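Local coordinates for protein alpha-11 giardin (Giardia intestinalis, PDB 2II2) that binds calcium as an unusual member of the annexin family and probably takes part in attachment of the parasite and in its cytoskeleton, at residues Ile97-Leu102 and Ala256-Gly261; Ala138-His143 and Asp174-Val179; Glu207-Arg212 and Arg220-Ala225; Ala235-Phe240 and Lys268-His273. All coordinates share one frame; numbering follows the deposited sequence.

Following the chain from the N terminus, interaction 1 opens first, on helix 94-102. It closes the longest loop, 153 residues, when helix 249-263 returns to it near the centre of the molecule. Interaction 2 closes within that loop, joining helix 137-147 to helix 175-184. Interaction 3 follows in series, also within it, and closes a short loop of seven residues between helices 205-212 and 216-230. Interaction 4 opens on helix 232-244, still within the loop, but closes beyond it on residues 268-273, so it crosses interaction 1. Arg220 of interaction 3 forms a salt bridge with Asp99 of interaction 1, and Tyr238 of interaction 4 is hydrogen-bonded to Glu210 of interaction 3.

Interaction 1: residues Ile97-Leu102 and Ala256-Gly261; sequences IHDVVL and AARITG
Asp99 and Arg258 form a buried salt bridge in the all-helical annexin fold, near the centre of the chain. It joins helix 94-102 to helix 249-263. Arg258 grips side-on, with two nitrogens on one oxygen. Arg258 NE reaches Asp99 OD2 at 2.7 Å, with an N-H...O angle of 156°. Arg258 NH2 reaches the same Asp99 OD2 at 2.9 Å, and this bond is more bent, at 139°. OD2 lies in the guanidinium plane. The carboxylate is tilted from that plane. NE comes on the anti side of OD2, somewhat out of the carboxylate plane, and NH2 from above it. The arginine chain leaves its helix extended, then bends at chi3 (63°), which turns the NE edge to the acid. The other carboxylate oxygen, Asp99 OD1, has its own salt bridge, to Arg220 of helix 216-230. The acid is thus held by two arginines from two helices. With both oxygens paired, it is probably kept ionised. The Arg258 side chain is about 12 Å from that of Glu66, which binds calcium in another structure of this protein; no calcium is bound here. Ile259 adds an apolar flank, Ile259 CG1 lying 3.8 Å from Asp99 OD2.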
loop_
_atom_site.group_PDB
_atom_site.type_symbol
_atom_site.label_atom_id
_atom_site.label_comp_id
_atom_site.label_asym_id
_atom_site.label_seq_id
_atom_site.Cartn_x
_atom_site.Cartn_y
_atom_site.Cartn_z
ATOM N N ILE A 97 0.370 6.794 4.051
ATOM C CA ILE A 97 -1.053 7.133 4.196
ATOM C C ILE A 97 -1.808 6.821 2.903
ATOM O O ILE A 97 -2.894 6.237 2.928
ATOM C CB ILE A 97 -1.245 8.629 4.593
ATOM C CG1 ILE A 97 -0.499 8.948 5.902
ATOM C CG2 ILE A 97 -2.727 8.920 4.727
ATOM C CD1 ILE A 97 -0.297 10.446 6.147
ATOM N N HIS A 98 -1.224 7.201 1.777
ATOM C CA HIS A 98 -1.835 6.952 0.491
ATOM C C HIS A 98 -2.066 5.474 0.245
ATOM O O HIS A 98 -3.130 5.058 -0.223
ATOM C CB HIS A 98 -0.967 7.520 -0.633
ATOM C CG HIS A 98 -0.998 9.005 -0.717
ATOM N ND1 HIS A 98 -0.077 9.705 -1.459
ATOM C CD2 HIS A 98 -1.811 9.924 -0.146
ATOM C CE1 HIS A 98 -0.324 10.997 -1.340
ATOM N NE2 HIS A 98 -1.390 11.155 -0.570
ATOM N N ASP A 99 -1.057 4.660 0.541
ATOM C CA ASP A 99 -1.212 3.209 0.340
ATOM C C ASP A 99 -2.474 2.710 1.066
ATOM O O ASP A 99 -3.277 1.909 0.549
ATOM C CB ASP A 99 0.008 2.434 0.866
ATOM C CG ASP A 99 1.259 2.642 0.037
ATOM O OD1 ASP A 99 1.167 3.208 -1.062
ATOM O OD2 ASP A 99 2.369 2.247 0.471
ATOM N N VAL A 100 -2.644 3.170 2.295
ATOM C CA VAL A 100 -3.754 2.751 3.113
ATOM C C VAL A 100 -5.107 3.258 2.646
ATOM O O VAL A 100 -6.047 2.473 2.613
ATOM C CB VAL A 100 -3.535 3.118 4.591
ATOM C CG1 VAL A 100 -4.808 2.920 5.412
ATOM C CG2 VAL A 100 -2.392 2.287 5.151
ATOM N N VAL A 101 -5.219 4.558 2.351
ATOM C CA VAL A 101 -6.528 5.131 2.078
ATOM C C VAL A 101 -6.907 5.135 0.613
ATOM O O VAL A 101 -8.106 5.202 0.306
ATOM C CB VAL A 101 -6.725 6.562 2.692
ATOM C CG1 VAL A 101 -6.413 6.528 4.213
ATOM C CG2 VAL A 101 -5.916 7.639 1.984
ATOM N N LEU A 102 -5.927 5.084 -0.288
ATOM C CA LEU A 102 -6.236 5.071 -1.713
ATOM C C LEU A 102 -6.538 3.666 -2.224
ATOM O O LEU A 102 -7.323 3.500 -3.148
ATOM C CB LEU A 102 -5.108 5.715 -2.529
ATOM C CG LEU A 102 -4.782 7.187 -2.203
ATOM C CD1 LEU A 102 -3.741 7.680 -3.137
ATOM C CD2 LEU A 102 -6.013 8.093 -2.279
ATOM N N ALA A 256 8.396 -1.564 -0.085
ATOM C CA ALA A 256 8.068 -2.887 -0.577
ATOM C C ALA A 256 7.515 -3.775 0.548
ATOM O O ALA A 256 6.617 -4.578 0.325
ATOM C CB ALA A 256 9.268 -3.511 -1.235
ATOM N N ALA A 257 8.091 -3.647 1.751
ATOM C CA ALA A 257 7.623 -4.413 2.900
ATOM C C ALA A 257 6.170 -4.063 3.223
ATOM O O ALA A 257 5.346 -4.952 3.467
ATOM C CB ALA A 257 8.523 -4.175 4.100
ATOM N N ARG A 258 5.845 -2.770 3.230
ATOM C CA ARG A 258 4.482 -2.360 3.544
ATOM C C ARG A 258 3.464 -2.807 2.502
ATOM O O ARG A 258 2.406 -3.340 2.845
ATOM C CB ARG A 258 4.445 -0.854 3.716
ATOM C CG ARG A 258 3.065 -0.306 3.954
ATOM C CD ARG A 258 3.033 1.210 4.103
ATOM N NE ARG A 258 3.471 1.922 2.907
ATOM C CZ ARG A 258 4.578 2.645 2.811
ATOM N NH1 ARG A 258 5.469 2.723 3.806
ATOM N NH2 ARG A 258 4.803 3.286 1.685
ATOM N N ILE A 259 3.786 -2.553 1.233
ATOM C CA ILE A 259 2.908 -2.924 0.133
ATOM C C ILE A 259 2.664 -4.434 0.150
ATOM O O ILE A 259 1.519 -4.896 -0.008
ATOM C CB ILE A 259 3.508 -2.447 -1.190
ATOM C CG1 ILE A 259 3.563 -0.925 -1.228
ATOM C CG2 ILE A 259 2.718 -3.012 -2.364
ATOM C CD1 ILE A 259 4.576 -0.363 -2.215
ATOM N N THR A 260 3.731 -5.211 0.322
ATOM C CA THR A 260 3.584 -6.658 0.398
ATOM C C THR A 260 2.737 -7.080 1.595
ATOM O O THR A 260 1.821 -7.876 1.468
ATOM C CB THR A 260 4.991 -7.301 0.509
ATOM O OG1 THR A 260 5.755 -6.979 -0.660
ATOM C CG2 THR A 260 4.914 -8.783 0.642
ATOM N N GLY A 261 3.067 -6.559 2.776
ATOM C CA GLY A 261 2.348 -6.946 3.975
ATOM C C GLY A 261 0.861 -6.648 3.896
ATOM O O GLY A 261 0.027 -7.459 4.322
#

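Interaction 2: residues Ala138-His143 and Asp174-Val179; sequences ASYLCH and DHEAVV
Tyr140 lies against Glu176 and Val179 where helix 137-147 passes helix 175-184. This is a helix-helix contact of the annexin fold, far from the calcium site. The short helical segments run 44° apart, with axes 9.2 Å apart at their closest.

Along the first helix, Ala138 comes before the contact. Its carbonyl oxygen takes a hydrogen bond from His98 of helix 94-102. Tyr140 is the first residue to touch. Its ring carries Glu176 over one face, a CH-pi contact. Glu176 CB sits 3.9 Å from the centroid of the Tyr140 ring. The Glu176 chain is extended and runs on over the CE2 side of the ring. Its carboxylate lies nearly parallel to the ring, with planes 19° apart. Glu176 OE1 ends 3.6 Å from Tyr140 OH. The base of the tyrosine packs on the valine, Tyr140 CB to Val179 CG2 being 4.0 Å.

Leu141 comes next and bends its end toward the same valine. Leu141 CD2 lies 3.9 Å from Val179 CG1. Val179 points at the first helix, and Val179 CG1, anti to its own backbone N (chi1 171°), also reaches Leu141 N at 3.8 Å. Leu222 of helix 216-230 covers Val179 as well.

At the start of the second helix, Asp174 is the N-cap. Its OD1 accepts from Ala177 N.

The chemistry is mixed. Leu141 and Val179 make a buried apolar base, and Tyr140 and Glu176 a partly exposed border. Arg180 pairs with Glu176 OE2, while the stem and OE1 lie along the tyrosine ring; the acid's charge is probably balanced by the arginine.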
loop_
_atom_site.group_PDB
_atom_site.type_symbol
_atom_site.label_atom_id
_atom_site.label_comp_id
_atom_site.label_asym_id
_atom_site.label_seq_id
_atom_site.Cartn_x
_atom_site.Cartn_y
_atom_site.Cartn_z
ATOM N N ALA A 138 -1.064 15.706 -2.607
ATOM C CA ALA A 138 -0.925 14.640 -1.610
ATOM C C ALA A 138 -1.882 14.809 -0.436
ATOM O O ALA A 138 -2.512 13.847 0.004
ATOM C CB ALA A 138 0.494 14.558 -1.104
ATOM N N SER A 139 -1.998 16.044 0.040
ATOM C CA SER A 139 -2.919 16.327 1.142
ATOM C C SER A 139 -4.386 16.173 0.768
ATOM O O SER A 139 -5.165 15.571 1.526
ATOM C CB SER A 139 -2.648 17.693 1.748
ATOM O OG SER A 139 -2.874 18.758 0.832
ATOM N N TYR A 140 -4.765 16.701 -0.396
ATOM C CA TYR A 140 -6.115 16.517 -0.875
ATOM C C TYR A 140 -6.459 15.049 -1.057
ATOM O O TYR A 140 -7.580 14.640 -0.775
ATOM C CB TYR A 140 -6.404 17.291 -2.172
ATOM C CG TYR A 140 -6.703 18.729 -1.897
ATOM C CD1 TYR A 140 -5.724 19.704 -2.036
ATOM C CD2 TYR A 140 -7.960 19.114 -1.464
ATOM C CE1 TYR A 140 -5.985 21.043 -1.747
ATOM C CE2 TYR A 140 -8.238 20.464 -1.169
ATOM C CZ TYR A 140 -7.239 21.408 -1.321
ATOM O OH TYR A 140 -7.507 22.727 -1.022
ATOM N N LEU A 141 -5.522 14.224 -1.529
ATOM C CA LEU A 141 -5.797 12.789 -1.687
ATOM C C LEU A 141 -6.180 12.183 -0.351
ATOM O O LEU A 141 -7.103 11.368 -0.291
ATOM C CB LEU A 141 -4.578 12.081 -2.256
ATOM C CG LEU A 141 -4.377 12.250 -3.762
ATOM C CD1 LEU A 141 -2.920 11.980 -4.147
ATOM C CD2 LEU A 141 -5.338 11.320 -4.513
ATOM N N CYS A 142 -5.464 12.570 0.712
ATOM C CA CYS A 142 -5.748 11.989 2.029
ATOM C C CYS A 142 -7.180 12.292 2.463
ATOM O O CYS A 142 -7.958 11.393 2.840
ATOM C CB CYS A 142 -4.784 12.476 3.097
ATOM S SG CYS A 142 -3.080 11.927 2.826
ATOM N N HIS A 143 -7.534 13.573 2.420
ATOM C CA HIS A 143 -8.844 13.999 2.902
ATOM C C HIS A 143 -9.981 13.487 2.015
ATOM O O HIS A 143 -11.001 12.977 2.494
ATOM C CB HIS A 143 -8.926 15.526 2.955
ATOM C CG HIS A 143 -8.155 16.143 4.077
ATOM N ND1 HIS A 143 -8.779 16.754 5.145
ATOM C CD2 HIS A 143 -6.822 16.287 4.279
ATOM C CE1 HIS A 143 -7.855 17.256 5.951
ATOM N NE2 HIS A 143 -6.660 16.992 5.449
ATOM N N ASP A 174 -4.923 22.789 -10.875
ATOM C CA ASP A 174 -5.878 22.922 -9.768
ATOM C C ASP A 174 -5.857 21.565 -9.068
ATOM O O ASP A 174 -6.542 20.631 -9.485
ATOM C CB ASP A 174 -7.264 23.264 -10.319
ATOM C CG ASP A 174 -8.336 23.398 -9.248
ATOM O OD1 ASP A 174 -8.134 22.926 -8.120
ATOM O OD2 ASP A 174 -9.410 23.991 -9.554
ATOM N N HIS A 175 -5.026 21.449 -8.039
ATOM C CA HIS A 175 -4.815 20.142 -7.405
ATOM C C HIS A 175 -6.103 19.534 -6.879
ATOM O O HIS A 175 -6.362 18.340 -7.050
ATOM C CB HIS A 175 -3.762 20.234 -6.298
ATOM C CG HIS A 175 -2.506 20.875 -6.765
ATOM N ND1 HIS A 175 -1.722 20.328 -7.757
ATOM C CD2 HIS A 175 -1.939 22.064 -6.447
ATOM C CE1 HIS A 175 -0.708 21.137 -8.010
ATOM N NE2 HIS A 175 -0.811 22.192 -7.222
ATOM N N GLU A 176 -6.912 20.366 -6.227
ATOM C CA GLU A 176 -8.164 19.875 -5.667
ATOM C C GLU A 176 -9.080 19.334 -6.765
ATOM O O GLU A 176 -9.645 18.259 -6.615
ATOM C CB GLU A 176 -8.877 20.955 -4.874
ATOM C CG GLU A 176 -10.226 20.506 -4.352
ATOM C CD GLU A 176 -10.904 21.528 -3.454
ATOM O OE1 GLU A 176 -10.342 22.617 -3.228
ATOM O OE2 GLU A 176 -12.022 21.227 -2.997
ATOM N N ALA A 177 -9.189 20.055 -7.878
ATOM C CA ALA A 177 -10.062 19.612 -8.971
ATOM C C ALA A 177 -9.576 18.269 -9.538
ATOM O O ALA A 177 -10.386 17.407 -9.881
ATOM C CB ALA A 177 -10.162 20.678 -10.064
ATOM N N VAL A 178 -8.252 18.102 -9.671
ATOM C CA VAL A 178 -7.722 16.861 -10.221
ATOM C C VAL A 178 -7.999 15.703 -9.281
ATOM O O VAL A 178 -8.466 14.657 -9.716
ATOM C CB VAL A 178 -6.210 16.999 -10.507
ATOM C CG1 VAL A 178 -5.597 15.633 -10.846
ATOM C CG2 VAL A 178 -5.987 17.977 -11.640
ATOM N N VAL A 179 -7.709 15.894 -7.997
ATOM C CA VAL A 179 -7.922 14.855 -7.022
ATOM C C VAL A 179 -9.413 14.512 -6.962
ATOM O O VAL A 179 -9.792 13.328 -6.967
ATOM C CB VAL A 179 -7.395 15.277 -5.636
ATOM C CG1 VAL A 179 -7.826 14.258 -4.593
ATOM C CG2 VAL A 179 -5.895 15.374 -5.675
#

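Interaction 3: residues Glu207-Arg212 and Arg220-Ala225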
loop_
_atom_site.group_PDB
_atom_site.type_symbol
_atom_site.label_atom_id
_atom_site.label_comp_id
_atom_site.label_asym_id
_atom_site.label_seq_id
_atom_site.Cartn_x
_atom_site.Cartn_y
_atom_site.Cartn_z
ATOM N N GLU A 207 2.151 9.167 -17.252
ATOM C CA GLU A 207 3.240 9.984 -17.758
ATOM C C GLU A 207 2.964 11.463 -17.516
ATOM O O GLU A 207 3.847 12.216 -17.101
ATOM C CB GLU A 207 3.522 9.744 -19.246
ATOM C CG GLU A 207 4.764 10.541 -19.704
ATOM C CD GLU A 207 5.015 10.505 -21.199
ATOM O OE1 GLU A 207 4.896 9.419 -21.798
ATOM O OE2 GLU A 207 5.407 11.564 -21.754
ATOM N N ALA A 208 1.727 11.869 -17.801
ATOM C CA ALA A 208 1.341 13.267 -17.604
ATOM C C ALA A 208 1.476 13.680 -16.129
ATOM O O ALA A 208 1.984 14.756 -15.837
ATOM C CB ALA A 208 -0.034 13.508 -18.138
ATOM N N ILE A 209 1.022 12.820 -15.220
ATOM C CA ILE A 209 1.205 13.112 -13.793
ATOM C C ILE A 209 2.687 13.224 -13.414
ATOM O O ILE A 209 3.082 14.135 -12.706
ATOM C CB ILE A 209 0.517 12.032 -12.942
ATOM C CG1 ILE A 209 -1.002 12.091 -13.092
ATOM C CG2 ILE A 209 0.877 12.162 -11.478
ATOM C CD1 ILE A 209 -1.727 10.863 -12.520
ATOM N N GLU A 210 3.477 12.244 -13.835
ATOM C CA GLU A 210 4.856 12.183 -13.391
ATOM C C GLU A 210 5.684 13.319 -13.978
ATOM O O GLU A 210 6.629 13.780 -13.338
ATOM C CB GLU A 210 5.428 10.792 -13.665
ATOM C CG GLU A 210 4.850 9.739 -12.729
ATOM C CD GLU A 210 5.335 8.334 -12.977
ATOM O OE1 GLU A 210 5.825 8.040 -14.081
ATOM O OE2 GLU A 210 5.228 7.487 -12.047
ATOM N N THR A 211 5.288 13.804 -15.153
ATOM C CA THR A 211 5.952 14.972 -15.725
ATOM C C THR A 211 5.592 16.246 -14.969
ATOM O O THR A 211 6.466 17.105 -14.720
ATOM C CB THR A 211 5.622 15.127 -17.226
ATOM O OG1 THR A 211 6.228 14.026 -17.922
ATOM C CG2 THR A 211 6.117 16.474 -17.816
ATOM N N ARG A 212 4.319 16.366 -14.595
ATOM C CA ARG A 212 3.833 17.593 -13.963
ATOM C C ARG A 212 4.289 17.739 -12.516
ATOM O O ARG A 212 4.623 18.822 -12.076
ATOM C CB ARG A 212 2.307 17.633 -13.981
ATOM C CG ARG A 212 1.730 18.745 -13.124
ATOM C CD ARG A 212 2.097 20.129 -13.620
ATOM N NE ARG A 212 1.195 20.470 -14.699
ATOM C CZ ARG A 212 1.057 21.685 -15.226
ATOM N NH1 ARG A 212 1.787 22.702 -14.776
ATOM N NH2 ARG A 212 0.150 21.861 -16.195
ATOM N N ARG A 220 3.327 10.111 -7.101
ATOM C CA ARG A 220 3.035 8.731 -6.770
ATOM C C ARG A 220 1.598 8.572 -6.284
ATOM O O ARG A 220 0.880 7.635 -6.684
ATOM C CB ARG A 220 4.002 8.243 -5.694
ATOM C CG ARG A 220 3.776 6.830 -5.172
ATOM C CD ARG A 220 4.667 6.627 -3.987
ATOM N NE ARG A 220 4.615 5.306 -3.363
ATOM C CZ ARG A 220 3.669 4.923 -2.505
ATOM N NH1 ARG A 220 2.669 5.752 -2.143
ATOM N NH2 ARG A 220 3.695 3.706 -1.982
ATOM N N GLY A 221 1.161 9.479 -5.414
ATOM C CA GLY A 221 -0.194 9.343 -4.865
ATOM C C GLY A 221 -1.281 9.498 -5.937
ATOM O O GLY A 221 -2.279 8.759 -5.963
ATOM N N LEU A 222 -1.091 10.484 -6.815
ATOM C CA LEU A 222 -2.047 10.663 -7.901
ATOM C C LEU A 222 -2.056 9.460 -8.814
ATOM O O LEU A 222 -3.103 9.033 -9.267
ATOM C CB LEU A 222 -1.716 11.934 -8.711
ATOM C CG LEU A 222 -2.090 13.238 -8.025
ATOM C CD1 LEU A 222 -1.403 14.367 -8.738
ATOM C CD2 LEU A 222 -3.636 13.435 -8.026
ATOM N N CYS A 223 -0.881 8.895 -9.107
ATOM C CA CYS A 223 -0.856 7.702 -9.953
ATOM C C CYS A 223 -1.544 6.509 -9.283
ATOM O O CYS A 223 -2.151 5.694 -9.960
ATOM C CB CYS A 223 0.572 7.327 -10.332
ATOM S SG CYS A 223 1.329 8.404 -11.550
ATOM N N ILE A 224 -1.406 6.376 -7.967
ATOM C CA ILE A 224 -2.066 5.291 -7.264
ATOM C C ILE A 224 -3.594 5.432 -7.383
ATOM O O ILE A 224 -4.333 4.455 -7.650
ATOM C CB ILE A 224 -1.604 5.197 -5.799
ATOM C CG1 ILE A 224 -0.183 4.647 -5.744
ATOM C CG2 ILE A 224 -2.547 4.334 -4.978
ATOM C CD1 ILE A 224 0.485 4.760 -4.390
ATOM N N ALA A 225 -4.085 6.646 -7.132
ATOM C CA ALA A 225 -5.533 6.873 -7.218
ATOM C C ALA A 225 -6.064 6.626 -8.632
ATOM O O ALA A 225 -7.116 5.994 -8.831
ATOM C CB ALA A 225 -5.894 8.248 -6.735
#
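Ile209 meets Leu222 and Cys223 across a helix-turn-helix pair of the annexin fold. Helices 205-212 and 216-230 run antiparallel here, with their segments at 166° and 9.3 Å between axes. The contact is buried and largely apolar.

Ile209 points toward the second helix. Ile209 CB already touches sulfur, 4.0 Å from Cys223 SG. At CB the chain forks. The short branch, CG2, is anti to the backbone N, with chi1, measured to CG1, at -67°. Ile209 CG2 meets two neighbours, 3.8 Å from Leu222 CB and 3.8 Å from Cys223 SG. The longer branch leaves through CG1. It ends at Ile209 CD1, which lies 4.0 Å from Leu222 CB. The two branches thus both rest on the base of the leucine. The leucine also packs on Val178 of helix 175-184.

Glu210 touches the same sulfur beside the isoleucine. Its side chain starts off to one side, but its extended chain carries the end toward the second helix. The acid finds its partner outside this pair: OE2 is hydrogen-bonded to Tyr238 of helix 232-244. That ring also packs on Cys223, so the cysteine also packs on helix 232-244. A bound sulfate lies about 4 Å from the Glu210 side chain and probably comes from the crystallisation liquor. Nearer the backbone of the acid, Glu210 CG touches Cys223 SG at 3.9 Å.

Interaction 4: residues Ala235-Phe240 and Lys268-His273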
loop_
_atom_site.group_PDB
_atom_site.type_symbol
_atom_site.label_atom_id
_atom_site.label_comp_id
_atom_site.label_asym_id
_atom_site.label_seq_id
_atom_site.Cartn_x
_atom_site.Cartn_y
_atom_site.Cartn_z
ATOM N N ALA A 235 -3.126 -0.481 -9.017
ATOM C CA ALA A 235 -2.592 0.506 -8.090
ATOM C C ALA A 235 -1.485 -0.125 -7.241
ATOM O O ALA A 235 -0.460 0.514 -7.016
ATOM C CB ALA A 235 -3.681 1.042 -7.185
ATOM N N VAL A 236 -1.726 -1.360 -6.785
ATOM C CA VAL A 236 -0.725 -2.052 -5.994
ATOM C C VAL A 236 0.534 -2.309 -6.825
ATOM O O VAL A 236 1.649 -2.092 -6.360
ATOM C CB VAL A 236 -1.293 -3.360 -5.424
ATOM C CG1 VAL A 236 -0.209 -4.174 -4.702
ATOM C CG2 VAL A 236 -2.437 -3.083 -4.478
ATOM N N ALA A 237 0.354 -2.767 -8.068
ATOM C CA ALA A 237 1.503 -2.987 -8.953
ATOM C C ALA A 237 2.297 -1.698 -9.152
ATOM O O ALA A 237 3.535 -1.728 -9.114
ATOM C CB ALA A 237 1.043 -3.508 -10.288
ATOM N N TYR A 238 1.624 -0.573 -9.406
ATOM C CA TYR A 238 2.327 0.710 -9.583
ATOM C C TYR A 238 3.105 1.074 -8.318
ATOM O O TYR A 238 4.266 1.476 -8.398
ATOM C CB TYR A 238 1.313 1.812 -9.948
ATOM C CG TYR A 238 2.001 3.152 -9.952
ATOM C CD1 TYR A 238 2.684 3.610 -11.069
ATOM C CD2 TYR A 238 2.007 3.951 -8.812
ATOM C CE1 TYR A 238 3.356 4.814 -11.028
ATOM C CE2 TYR A 238 2.683 5.139 -8.748
ATOM C CZ TYR A 238 3.355 5.589 -9.846
ATOM O OH TYR A 238 4.030 6.785 -9.757
ATOM N N ALA A 239 2.475 0.933 -7.157
ATOM C CA ALA A 239 3.125 1.271 -5.906
ATOM C C ALA A 239 4.370 0.401 -5.711
ATOM O O ALA A 239 5.427 0.881 -5.271
ATOM C CB ALA A 239 2.177 1.124 -4.756
ATOM N N PHE A 240 4.262 -0.873 -6.056
ATOM C CA PHE A 240 5.384 -1.792 -5.929
ATOM C C PHE A 240 6.523 -1.389 -6.862
ATOM O O PHE A 240 7.698 -1.369 -6.471
ATOM C CB PHE A 240 4.929 -3.262 -6.135
ATOM C CG PHE A 240 5.935 -4.247 -5.617
ATOM C CD1 PHE A 240 5.952 -4.586 -4.269
ATOM C CD2 PHE A 240 6.892 -4.790 -6.454
ATOM C CE1 PHE A 240 6.904 -5.430 -3.757
ATOM C CE2 PHE A 240 7.842 -5.668 -5.957
ATOM C CZ PHE A 240 7.841 -6.001 -4.594
ATOM N N LYS A 268 -3.652 -10.125 -4.834
ATOM C CA LYS A 268 -2.751 -11.191 -5.242
ATOM C C LYS A 268 -2.342 -11.156 -6.701
ATOM O O LYS A 268 -1.274 -11.658 -7.027
ATOM C CB LYS A 268 -3.345 -12.565 -4.898
ATOM C CG LYS A 268 -4.666 -12.852 -5.613
ATOM C CD LYS A 268 -5.228 -14.197 -5.239
ATOM C CE LYS A 268 -6.642 -14.425 -5.822
ATOM N NZ LYS A 268 -7.173 -15.825 -5.609
ATOM N N PHE A 269 -3.177 -10.585 -7.581
ATOM C CA PHE A 269 -2.820 -10.486 -8.995
ATOM C C PHE A 269 -2.097 -9.219 -9.390
ATOM O O PHE A 269 -2.036 -8.905 -10.577
ATOM C CB PHE A 269 -4.038 -10.709 -9.902
ATOM C CG PHE A 269 -4.653 -12.068 -9.747
ATOM C CD1 PHE A 269 -5.976 -12.206 -9.381
ATOM C CD2 PHE A 269 -3.891 -13.216 -9.967
ATOM C CE1 PHE A 269 -6.547 -13.472 -9.242
ATOM C CE2 PHE A 269 -4.467 -14.481 -9.839
ATOM C CZ PHE A 269 -5.779 -14.602 -9.447
ATOM N N ALA A 270 -1.518 -8.516 -8.414
ATOM C CA ALA A 270 -0.685 -7.374 -8.778
ATOM C C ALA A 270 0.353 -7.724 -9.848
ATOM O O ALA A 270 0.699 -6.891 -10.669
ATOM C CB ALA A 270 0.036 -6.791 -7.561
ATOM N N TRP A 271 0.873 -8.952 -9.822
ATOM C CA TRP A 271 1.902 -9.370 -10.804
ATOM C C TRP A 271 1.414 -9.287 -12.248
ATOM O O TRP A 271 2.209 -9.092 -13.161
ATOM C CB TRP A 271 2.430 -10.780 -10.490
ATOM C CG TRP A 271 1.409 -11.840 -10.375
ATOM C CD1 TRP A 271 0.894 -12.350 -9.221
ATOM C CD2 TRP A 271 0.867 -12.610 -11.445
ATOM N NE1 TRP A 271 0.016 -13.367 -9.514
ATOM C CE2 TRP A 271 -0.030 -13.539 -10.875
ATOM C CE3 TRP A 271 1.016 -12.578 -12.843
ATOM C CZ2 TRP A 271 -0.763 -14.471 -11.655
ATOM C CZ3 TRP A 271 0.298 -13.479 -13.610
ATOM C CH2 TRP A 271 -0.597 -14.402 -13.016
ATOM N N VAL A 272 0.112 -9.438 -12.456
ATOM C CA VAL A 272 -0.476 -9.304 -13.805
ATOM C C VAL A 272 -0.205 -7.911 -14.349
ATOM O O VAL A 272 0.223 -7.738 -15.484
ATOM C CB VAL A 272 -2.021 -9.556 -13.768
ATOM C CG1 VAL A 272 -2.658 -9.286 -15.133
ATOM C CG2 VAL A 272 -2.338 -10.991 -13.316
ATOM N N HIS A 273 -0.517 -6.909 -13.534
ATOM C CA HIS A 273 -0.349 -5.528 -13.928
ATOM C C HIS A 273 1.081 -5.082 -13.892
ATOM O O HIS A 273 1.446 -4.131 -14.573
ATOM C CB HIS A 273 -1.164 -4.623 -13.036
ATOM C CG HIS A 273 -2.609 -4.938 -13.071
ATOM N ND1 HIS A 273 -3.421 -4.558 -14.112
ATOM C CD2 HIS A 273 -3.390 -5.619 -12.203
ATOM C CE1 HIS A 273 -4.652 -4.970 -13.869
ATOM N NE2 HIS A 273 -4.665 -5.605 -12.715
#
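Ala237 on helix 232-244 faces Ala270 and His273 on the short, weakly bonded helix 270-274. The backbones come very close. Ala237 and Ala270 have their CA atoms 4.9 Å apart. Both residues are alanines, and their small side chains permit this approach.

The apolar contacts come first. Ala270 CB points back at helix 232-244 and rests on Val236, 3.9 Å from Val236 CG1. That methyl is anti to the valine backbone N (chi1 174°), and this places it beside the alanine. The two alanine CB atoms are further apart, 4.4 Å between Ala237 CB and Ala270 CB. Ala237 CB is nearer to two other atoms, Ala270 O and His273 CB. The distance from Ala237 CB to His273 CB is 3.7 Å. The histidine touches this alanine through its CB, not through its ring.

The second kind is methyl against backbone. Ala237 CB lies 3.4 Å from Ala270 O. This is a close van der Waals contact to a carbonyl oxygen. No polar bond links the two segments, and the fit depends on shape. Both segments fall in the annexin domain of the family, away from the calcium site.

Other helices pack on helix 232-244 as well. Val236 also packs on Ile259 and Phe263 of helix 249-263. Tyr238 and Ala239 turn to helix 216-230, where both meet Ile224. Phe240 packs on Met280 and Ile284 of helix 280-287. Helix 232-244 thus packs against helices 216-230, 249-263 and 280-287, with residues 268-273 on another part of its surface.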